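Local coordinates for putative cell wall hydrolase phosphatase-associated protein (Clostridioides difficile, PDB 7CFL) that is an autolysin whose C-terminal NlpC/P60 domain, probably a cysteine-type endopeptidase, serves as the catalytic unit for lysis of bacterial cell walls, at residues Q46-M49 / K50-G54; D75-S78 / G79-V82; S61-Q64 / S65-G68. All coordinates share one frame; numbering follows the deposited sequence. Where two conformers were deposited one is given.

In the fold
The three contacts are local ones within the NlpC/P60 catalytic domain: contact 1 in the last turns of helix 41-53, contact 3 at the end of helix 61-64, and contact 2 at the turn leading into strand 81-84. Their centres lie about 15 Å (1 and 2), 15 Å (1 and 3) and 14 Å (2 and 3) apart, yet each meets the other two. Met-49 CE packs 3.5 Å from Gly-79 O, Gln-46 N lies 3.9 Å from Gln-64 NE2, and Leu-81 CD1 is 4.0 Å from Gln-64 OE1. Contact 3 borders a bound citrate, probably from the crystallisation liquor, which accepts a hydrogen bond from Ser-61 N; such anions often mark pockets.

Contact 1 (Q46-M49 / K50-G54); sequences QYVM and KKSVG
The Tyr-47 ring has Lys-51 lying over one face, one helical turn further on. CG of the lysine stands 3.8 Å from the Tyr-47 ring centroid and 17° off the ring normal, a CH-pi contact, while CE continues outward to within 3.3 Å of Tyr-47 OH. Bent at CB-CG (chi2 -79°) and again further out, the lysine crosses the ring obliquely, CG over the face and CE near OH. The ring of Phe-39 also meets the Tyr-47 ring, with planes at about 55°. A long, flexible lysine suits this exposed turn: its CG methylene lies over the face and its charged end is carried on toward the surface.

Ser-52 uses its side chain quite differently. OG sits between the backbone N and the carbonyl carbon and turns back to donate to Val-48 O at 2.7 Å. Ser-52 N donates to the same Val-48 O at 3.0 Å, from the opposite face of the carbonyl plane. Gly-54, with positive phi, then takes the chain out of the helix. Because OG spends its hydrogen on Val-48 O, the hydroxyl has a partner within its own helix, which is consistent with small Ser-52 packing against Ser-16 and Val-17 of helix 13-22.

Contact 2 (D75-S78 / G79-V82); sequences DLRS and GDLV
Leu-76 lays its CD2 methyl against Val-82, 3.5 Å from CG1, the two side chains crossing at about a right angle. Between them the chain reverses through a type II beta turn, Arg-77 to Asp-80, that leads into strand 81-84 of the antiparallel sheet of this NlpC/P60 domain. Branched aliphatic residues suit the pair, because apolar neighbours from the sheet adjoin them: both touch Tyr-100 of strand 96-102, and Leu-76 also meets Ala-134 of strand 131-136.

The turn is closed by Asp-80 N donating to Arg-77 O at 3.1 Å. Gly-79 occupies its third position with phi 95°, where the absence of a side chain avoids a collision with Ser-78 O. Asp-80 adds a second clasp: with CG anti to its carbonyl carbon (chi1 -66°), the carboxylate folds back over the turn, and OD2 accepts from Arg-77 N at 2.7 Å. The bond is fairly straight, but the donor stands above the carboxylate plane, 52° out of it. A salt bridge from Arg-136 NH2 reaches the same OD2 and would offset the charge of this buried aspartate, so an acidic residue fits both roles.

Ser-78 directs its hydroxyl to Ile-101 O of strand 96-102. The other carboxylate oxygen, Asp-80 OD1, accepts from a water at 2.7 Å, and that water also donates to Ser-78 O at 2.9 Å.

Contact 3 (S61-Q64 / S65-G68); sequences SRDQ and SKYG
Backbone hydrogen bonds dominate the link between Ser-61 to Gln-64 and the residues that follow. Ser-65 N donates to Ser-61 O at 2.9 Å, a helical i+4 bond. The spacing then tightens to i+3: Lys-66 N binds Asp-63 O, and Tyr-67 N binds Gln-64 O at 3.1 Å, closing a type I beta turn. Both of these donors stand well above the carbonyl planes, off the lone pairs.

Charge joins the side chains of Asp-63 and Lys-66, which run alongside one another in the same direction. Their salt bridge is long, 3.7 Å from Asp-63 OD1 to Lys-66 NZ, and the lysine bends at chi3 (-96°) with CE 3.3 Å from Arg-62 O.

A water adds a third kind of tie, donating to Gln-64 O at 2.6 Å and to Tyr-67 O at 2.8 Å. Gln-64 suits its buried place because its amide has both a donor and an acceptor end: OE1 accepts from Thr-45 OG1, while NE2 serves Pro-58 O and Ser-42 O. Ser-65 OG pairs with Asn-133. With CE against Arg-62 O, the lysine's charge lies in the neighbourhood of the helix's C-terminal end, which may favour it and add to what a long, probably weak, ion pair contributes.

Contact 1 (Q46-M49 / K50-G54)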
ATOM      1  N   GLN A  46      -5.455  -4.665   2.448  1.00 20.57           N
ATOM      2  CA  GLN A  46      -6.782  -5.304   2.613  1.00 18.86           C
ATOM      3  C   GLN A  46      -7.298  -5.080   4.041  1.00 19.08           C
ATOM      4  O   GLN A  46      -8.481  -4.753   4.198  1.00 18.74           O
ATOM      5  CB  GLN A  46      -6.763  -6.784   2.230  1.00 22.07           C
ATOM      6  CG  GLN A  46      -8.152  -7.338   1.969  1.00 22.59           C
ATOM      7  CD  GLN A  46      -8.125  -8.827   1.773  1.00 22.69           C
ATOM      8  OE1 GLN A  46      -7.654  -9.562   2.658  1.00 25.66           O
ATOM      9  NE2 GLN A  46      -8.701  -9.288   0.686  1.00 25.19           N
ATOM     10  N   TYR A  47      -6.511  -5.450   5.059  1.00 20.96           N
ATOM     11  CA  TYR A  47      -6.950  -5.400   6.469  1.00 24.38           C
ATOM     12  C   TYR A  47      -7.321  -3.966   6.882  1.00 18.07           C
ATOM     13  O   TYR A  47      -8.401  -3.714   7.502  1.00 19.17           O
ATOM     14  CB  TYR A  47      -5.832  -5.947   7.344  1.00 23.92           C
ATOM     15  CG  TYR A  47      -6.159  -5.940   8.817  1.00 20.05           C
ATOM     16  CD1 TYR A  47      -6.928  -6.944   9.402  1.00 28.63           C
ATOM     17  CD2 TYR A  47      -5.654  -4.950   9.643  1.00 21.88           C
ATOM     18  CE1 TYR A  47      -7.200  -6.932  10.761  1.00 31.20           C
ATOM     19  CE2 TYR A  47      -5.912  -4.922  10.995  1.00 24.48           C
ATOM     20  CZ  TYR A  47      -6.674  -5.929  11.563  1.00 32.35           C
ATOM     21  OH  TYR A  47      -6.896  -5.899  12.903  1.00 35.60           O
ATOM     22  N   VAL A  48      -6.473  -3.003   6.493  1.00 18.52           N
ATOM     23  CA  VAL A  48      -6.701  -1.582   6.864  1.00 22.10           C
ATOM     24  C   VAL A  48      -8.033  -1.146   6.232  1.00 21.37           C
ATOM     25  O   VAL A  48      -8.838  -0.538   6.941  1.00 18.40           O
ATOM     26  CB  VAL A  48      -5.528  -0.681   6.418  1.00 21.09           C
ATOM     27  CG1 VAL A  48      -5.932   0.796   6.344  1.00 19.94           C
ATOM     28  CG2 VAL A  48      -4.301  -0.882   7.291  1.00 22.92           C
ATOM     29  N   MET A  49      -8.224  -1.374   4.933  1.00 20.43           N
ATOM     30  CA  MET A  49      -9.459  -0.962   4.212  1.00 20.94           C
ATOM     31  C   MET A  49     -10.709  -1.586   4.839  1.00 23.34           C
ATOM     32  O   MET A  49     -11.711  -0.870   5.034  1.00 23.35           O
ATOM     33  CB  MET A  49      -9.350  -1.311   2.726  1.00 20.87           C
ATOM     34  CG  MET A  49      -8.461  -0.318   1.930  1.00 23.02           C
ATOM     35  SD  MET A  49      -8.923   1.436   2.144  1.00 24.00           S
ATOM     36  CE  MET A  49      -7.403   2.166   1.535  1.00 26.90           C
ATOM     37  N   LYS A  50     -10.652  -2.879   5.181  1.00 22.36           N
ATOM     38  CA  LYS A  50     -11.812  -3.629   5.724  1.00 24.35           C
ATOM     39  C   LYS A  50     -12.158  -3.103   7.135  1.00 20.54           C
ATOM     40  O   LYS A  50     -13.350  -2.931   7.415  1.00 25.59           O
ATOM     41  CB  LYS A  50     -11.505  -5.135   5.739  1.00 27.85           C
ATOM     42  CG  LYS A  50     -12.563  -6.012   6.400  1.00 31.18           C
ATOM     43  CD  LYS A  50     -12.183  -7.482   6.442  1.00 42.17           C
ATOM     44  CE  LYS A  50     -11.155  -7.823   7.506  1.00 49.99           C
ATOM     45  NZ  LYS A  50     -10.896  -9.284   7.586  1.00 54.91           N
ATOM     46  N   LYS A  51     -11.151  -2.840   7.975  1.00 20.16           N
ATOM     47  CA  LYS A  51     -11.337  -2.584   9.431  1.00 25.46           C
ATOM     48  C   LYS A  51     -11.646  -1.108   9.673  1.00 24.20           C
ATOM     49  O   LYS A  51     -12.407  -0.806  10.620  1.00 30.44           O
ATOM     50  CB  LYS A  51     -10.103  -2.999  10.224  1.00 27.24           C
ATOM     51  CG  LYS A  51      -9.972  -4.505  10.395  1.00 35.03           C
ATOM     52  CD  LYS A  51     -10.850  -5.112  11.489  1.00 47.45           C
ATOM     53  CE  LYS A  51     -10.107  -6.117  12.343  1.00 53.79           C
ATOM     54  NZ  LYS A  51     -10.994  -6.786  13.322  1.00 59.91           N
ATOM     55  N   SER A  52     -11.086  -0.202   8.869  1.00 23.27           N
ATOM     56  CA  SER A  52     -11.258   1.244   9.105  1.00 26.74           C
ATOM     57  C   SER A  52     -12.671   1.649   8.663  1.00 24.08           C
ATOM     58  O   SER A  52     -13.444   2.167   9.499  1.00 24.24           O
ATOM     59  CB  SER A  52     -10.176   2.027   8.407  1.00 24.80           C
ATOM     60  OG  SER A  52     -10.175   1.763   7.025  1.00 24.50           O
ATOM     61  N   VAL A  53     -13.008   1.363   7.411  1.00 25.92           N
ATOM     62  CA  VAL A  53     -14.195   1.929   6.703  1.00 28.13           C
ATOM     63  C   VAL A  53     -15.023   0.837   6.011  1.00 27.07           C
ATOM     64  O   VAL A  53     -16.037   1.192   5.411  1.00 29.47           O
ATOM     65  CB  VAL A  53     -13.759   3.037   5.719  1.00 28.91           C
ATOM     66  CG1 VAL A  53     -13.186   4.226   6.467  1.00 32.08           C
ATOM     67  CG2 VAL A  53     -12.779   2.546   4.667  1.00 27.81           C
ATOM     68  N   GLY A  54     -14.666  -0.448   6.118  1.00 24.96           N
ATOM     69  CA  GLY A  54     -15.498  -1.549   5.578  1.00 27.36           C
ATOM     70  C   GLY A  54     -15.484  -1.585   4.053  1.00 26.45           C
ATOM     71  O   GLY A  54     -16.478  -1.995   3.442  1.00 29.12           O
TER

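Contact 2 (D75-S78 / G79-V82)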
ATOM      1  N   ASP A  75      -2.052  13.265  -9.166  1.00 25.66           N
ATOM      2  CA  ASP A  75      -3.403  13.483  -8.567  1.00 24.31           C
ATOM      3  C   ASP A  75      -3.595  12.617  -7.310  1.00 23.71           C
ATOM      4  O   ASP A  75      -4.750  12.515  -6.844  1.00 24.63           O
ATOM      5  CB  ASP A  75      -4.502  13.120  -9.570  1.00 28.15           C
ATOM      6  CG  ASP A  75      -5.912  13.560  -9.184  1.00 41.04           C
ATOM      7  OD1 ASP A  75      -6.815  12.646  -9.112  1.00 35.69           O
ATOM      8  OD2 ASP A  75      -6.112  14.806  -8.973  1.00 36.08           O
ATOM      9  N   LEU A  76      -2.545  12.001  -6.769  1.00 24.59           N
ATOM     10  CA  LEU A  76      -2.677  11.145  -5.548  1.00 19.95           C
ATOM     11  C   LEU A  76      -3.289  11.944  -4.398  1.00 22.04           C
ATOM     12  O   LEU A  76      -2.874  13.105  -4.171  1.00 24.44           O
ATOM     13  CB  LEU A  76      -1.307  10.612  -5.158  1.00 19.49           C
ATOM     14  CG  LEU A  76      -0.801   9.449  -6.005  1.00 24.23           C
ATOM     15  CD1 LEU A  76       0.656   9.138  -5.695  1.00 25.56           C
ATOM     16  CD2 LEU A  76      -1.647   8.209  -5.759  1.00 25.03           C
ATOM     17  N   ARG A  77      -4.194  11.293  -3.661  1.00 26.42           N
ATOM     18  CA  ARG A  77      -4.911  11.816  -2.476  1.00 24.93           C
ATOM     19  C   ARG A  77      -4.660  10.824  -1.339  1.00 22.28           C
ATOM     20  O   ARG A  77      -4.435   9.645  -1.672  1.00 20.74           O
ATOM     21  CB  ARG A  77      -6.429  11.870  -2.688  1.00 25.35           C
ATOM     22  CG  ARG A  77      -6.916  12.993  -3.590  1.00 36.04           C
ATOM     23  CD  ARG A  77      -8.432  12.931  -3.555  1.00 41.68           C
ATOM     24  NE  ARG A  77      -9.074  13.529  -4.711  1.00 48.51           N
ATOM     25  CZ  ARG A  77     -10.381  13.462  -4.958  1.00 58.35           C
ATOM     26  NH1 ARG A  77     -10.877  14.048  -6.035  1.00 60.03           N
ATOM     27  NH2 ARG A  77     -11.191  12.807  -4.138  1.00 65.33           N
ATOM     28  N   SER A  78      -4.681  11.296  -0.096  1.00 22.12           N
ATOM     29  CA  SER A  78      -4.700  10.446   1.130  1.00 22.24           C
ATOM     30  C   SER A  78      -5.667   9.288   0.928  1.00 24.91           C
ATOM     31  O   SER A  78      -6.814   9.541   0.513  1.00 21.52           O
ATOM     32  CB  SER A  78      -5.115  11.277   2.294  1.00 28.95           C
ATOM     33  OG  SER A  78      -4.263  12.394   2.393  1.00 41.50           O
ATOM     34  N   GLY A  79      -5.222   8.062   1.185  1.00 23.10           N
ATOM     35  CA  GLY A  79      -6.094   6.877   1.132  1.00 24.99           C
ATOM     36  C   GLY A  79      -6.032   6.156  -0.204  1.00 22.10           C
ATOM     37  O   GLY A  79      -6.549   5.048  -0.294  1.00 24.44           O
ATOM     38  N   ASP A  80      -5.450   6.747  -1.243  1.00 20.39           N
ATOM     39  CA  ASP A  80      -5.224   6.048  -2.524  1.00 18.60           C
ATOM     40  C   ASP A  80      -4.227   4.906  -2.306  1.00 18.13           C
ATOM     41  O   ASP A  80      -3.335   5.039  -1.522  1.00 20.39           O
ATOM     42  CB  ASP A  80      -4.729   6.996  -3.625  1.00 20.25           C
ATOM     43  CG  ASP A  80      -5.743   8.026  -4.038  1.00 21.90           C
ATOM     44  OD1 ASP A  80      -6.954   7.802  -3.793  1.00 20.33           O
ATOM     45  OD2 ASP A  80      -5.296   9.010  -4.689  1.00 22.82           O
ATOM     46  N   LEU A  81      -4.391   3.821  -3.032  1.00 19.13           N
ATOM     47  CA  LEU A  81      -3.418   2.723  -3.086  1.00 21.55           C
ATOM     48  C   LEU A  81      -2.397   3.035  -4.169  1.00 20.17           C
ATOM     49  O   LEU A  81      -2.810   3.447  -5.276  1.00 21.52           O
ATOM     50  CB  LEU A  81      -4.152   1.400  -3.351  1.00 20.50           C
ATOM     51  CG  LEU A  81      -5.178   1.015  -2.295  1.00 24.70           C
ATOM     52  CD1 LEU A  81      -5.852  -0.299  -2.635  1.00 25.16           C
ATOM     53  CD2 LEU A  81      -4.547   0.936  -0.923  1.00 24.33           C
ATOM     54  N   VAL A  82      -1.113   2.833  -3.865  1.00 19.09           N
ATOM     55  CA  VAL A  82      -0.014   3.076  -4.837  0.60 18.70           C
ATOM     56  C   VAL A  82       0.686   1.744  -5.067  1.00 21.20           C
ATOM     57  O   VAL A  82       0.872   0.999  -4.085  1.00 22.16           O
ATOM     58  CB  VAL A  82       0.942   4.181  -4.349  1.00 21.85           C
ATOM     59  CG1 VAL A  82       0.320   5.561  -4.538  1.00 27.71           C
ATOM     60  CG2 VAL A  82       1.440   3.932  -2.927  1.00 24.72           C
TER
HETATM   61  O   HOH W   1      -8.395   8.206  -1.532  1.00 23.51           O

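Contact 3 (S61-Q64 / S65-G68)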
ATOM      1  N   SER A  61      -1.524  -7.878  -4.501  1.00 20.59           N
ATOM      2  CA  SER A  61      -1.161  -6.530  -5.014  0.50 22.92           C
ATOM      3  C   SER A  61      -1.572  -6.374  -6.486  1.00 22.48           C
ATOM      4  O   SER A  61      -2.192  -5.328  -6.782  1.00 24.62           O
ATOM      5  CB  SER A  61       0.297  -6.212  -4.778  0.50 19.62           C
ATOM      6  OG  SER A  61       1.160  -7.092  -5.477  0.50 23.70           O
ATOM      7  N   ARG A  62      -1.307  -7.370  -7.348  1.00 21.55           N
ATOM      8  CA  ARG A  62      -1.584  -7.291  -8.808  1.00 22.55           C
ATOM      9  C   ARG A  62      -3.086  -7.146  -9.070  1.00 22.58           C
ATOM     10  O   ARG A  62      -3.448  -6.474 -10.064  1.00 26.23           O
ATOM     11  CB  ARG A  62      -0.940  -8.436  -9.601  1.00 26.57           C
ATOM     12  CG  ARG A  62      -1.368  -9.841  -9.217  1.00 33.38           C
ATOM     13  CD  ARG A  62      -0.323 -10.884  -9.607  1.00 43.49           C
ATOM     14  NE  ARG A  62      -0.623 -12.182  -9.003  1.00 46.69           N
ATOM     15  CZ  ARG A  62      -0.086 -12.689  -7.883  1.00 47.86           C
ATOM     16  NH1 ARG A  62       0.834 -12.037  -7.188  1.00 48.97           N
ATOM     17  NH2 ARG A  62      -0.485 -13.874  -7.456  1.00 57.95           N
ATOM     18  N   ASP A  63      -3.937  -7.693  -8.216  1.00 22.15           N
ATOM     19  CA  ASP A  63      -5.415  -7.621  -8.330  1.00 21.00           C
ATOM     20  C   ASP A  63      -5.896  -6.294  -7.719  1.00 20.00           C
ATOM     21  O   ASP A  63      -6.767  -5.638  -8.319  1.00 19.95           O
ATOM     22  CB  ASP A  63      -6.039  -8.859  -7.659  1.00 20.45           C
ATOM     23  CG  ASP A  63      -5.726 -10.160  -8.398  1.00 24.12           C
ATOM     24  OD1 ASP A  63      -5.401 -10.081  -9.568  1.00 30.75           O
ATOM     25  OD2 ASP A  63      -5.764 -11.269  -7.778  1.00 27.04           O
ATOM     26  N   GLN A  64      -5.322  -5.850  -6.601  1.00 21.08           N
ATOM     27  CA  GLN A  64      -5.665  -4.532  -6.009  1.00 19.05           C
ATOM     28  C   GLN A  64      -5.363  -3.456  -7.064  1.00 20.37           C
ATOM     29  O   GLN A  64      -6.173  -2.543  -7.184  1.00 20.22           O
ATOM     30  CB  GLN A  64      -4.915  -4.264  -4.714  1.00 17.72           C
ATOM     31  CG  GLN A  64      -5.251  -5.241  -3.588  1.00 17.25           C
ATOM     32  CD  GLN A  64      -4.578  -4.758  -2.331  1.00 19.30           C
ATOM     33  OE1 GLN A  64      -3.914  -3.728  -2.278  1.00 19.01           O
ATOM     34  NE2 GLN A  64      -4.651  -5.568  -1.293  1.00 18.37           N
ATOM     35  N   SER A  65      -4.305  -3.644  -7.849  1.00 18.93           N
ATOM     36  CA  SER A  65      -3.877  -2.702  -8.933  1.00 19.22           C
ATOM     37  C   SER A  65      -4.927  -2.577 -10.033  1.00 21.96           C
ATOM     38  O   SER A  65      -4.766  -1.636 -10.887  1.00 23.59           O
ATOM     39  CB  SER A  65      -2.523  -3.119  -9.506  1.00 25.65           C
ATOM     40  OG  SER A  65      -2.010  -2.136 -10.402  1.00 25.82           O
ATOM     41  N   LYS A  66      -5.877  -3.509 -10.146  1.00 22.89           N
ATOM     42  CA  LYS A  66      -6.902  -3.499 -11.238  1.00 21.03           C
ATOM     43  C   LYS A  66      -8.260  -3.073 -10.663  1.00 20.89           C
ATOM     44  O   LYS A  66      -9.266  -3.223 -11.376  1.00 24.40           O
ATOM     45  CB  LYS A  66      -6.991  -4.898 -11.862  1.00 28.01           C
ATOM     46  CG  LYS A  66      -5.744  -5.371 -12.593  1.00 27.43           C
ATOM     47  CD  LYS A  66      -5.897  -6.734 -13.255  1.00 36.72           C
ATOM     48  CE  LYS A  66      -5.368  -7.877 -12.417  1.00 48.82           C
ATOM     49  NZ  LYS A  66      -5.456  -9.181 -13.118  1.00 56.34           N
ATOM     50  N   TYR A  67      -8.307  -2.656  -9.384  1.00 22.23           N
ATOM     51  CA  TYR A  67      -9.583  -2.453  -8.649  1.00 20.71           C
ATOM     52  C   TYR A  67      -9.785  -0.971  -8.332  1.00 22.22           C
ATOM     53  O   TYR A  67      -8.910  -0.349  -7.749  1.00 25.01           O
ATOM     54  CB  TYR A  67      -9.617  -3.314  -7.371  1.00 19.69           C
ATOM     55  CG  TYR A  67     -10.875  -3.115  -6.565  1.00 19.37           C
ATOM     56  CD1 TYR A  67     -12.082  -3.707  -6.939  1.00 22.72           C
ATOM     57  CD2 TYR A  67     -10.893  -2.262  -5.473  1.00 19.88           C
ATOM     58  CE1 TYR A  67     -13.254  -3.465  -6.236  1.00 26.05           C
ATOM     59  CE2 TYR A  67     -12.064  -2.016  -4.764  1.00 24.13           C
ATOM     60  CZ  TYR A  67     -13.241  -2.638  -5.122  1.00 26.41           C
ATOM     61  OH  TYR A  67     -14.377  -2.357  -4.404  1.00 34.26           O
ATOM     62  N   GLY A  68     -10.957  -0.438  -8.661  1.00 23.05           N
ATOM     63  CA  GLY A  68     -11.325   0.935  -8.294  1.00 21.22           C
ATOM     64  C   GLY A  68     -10.893   1.906  -9.381  1.00 20.39           C
ATOM     65  O   GLY A  68     -10.520   1.476 -10.477  1.00 21.73           O
TER
HETATM   66  O   HOH W   2      -7.487  -1.096  -5.495  1.00 35.74           O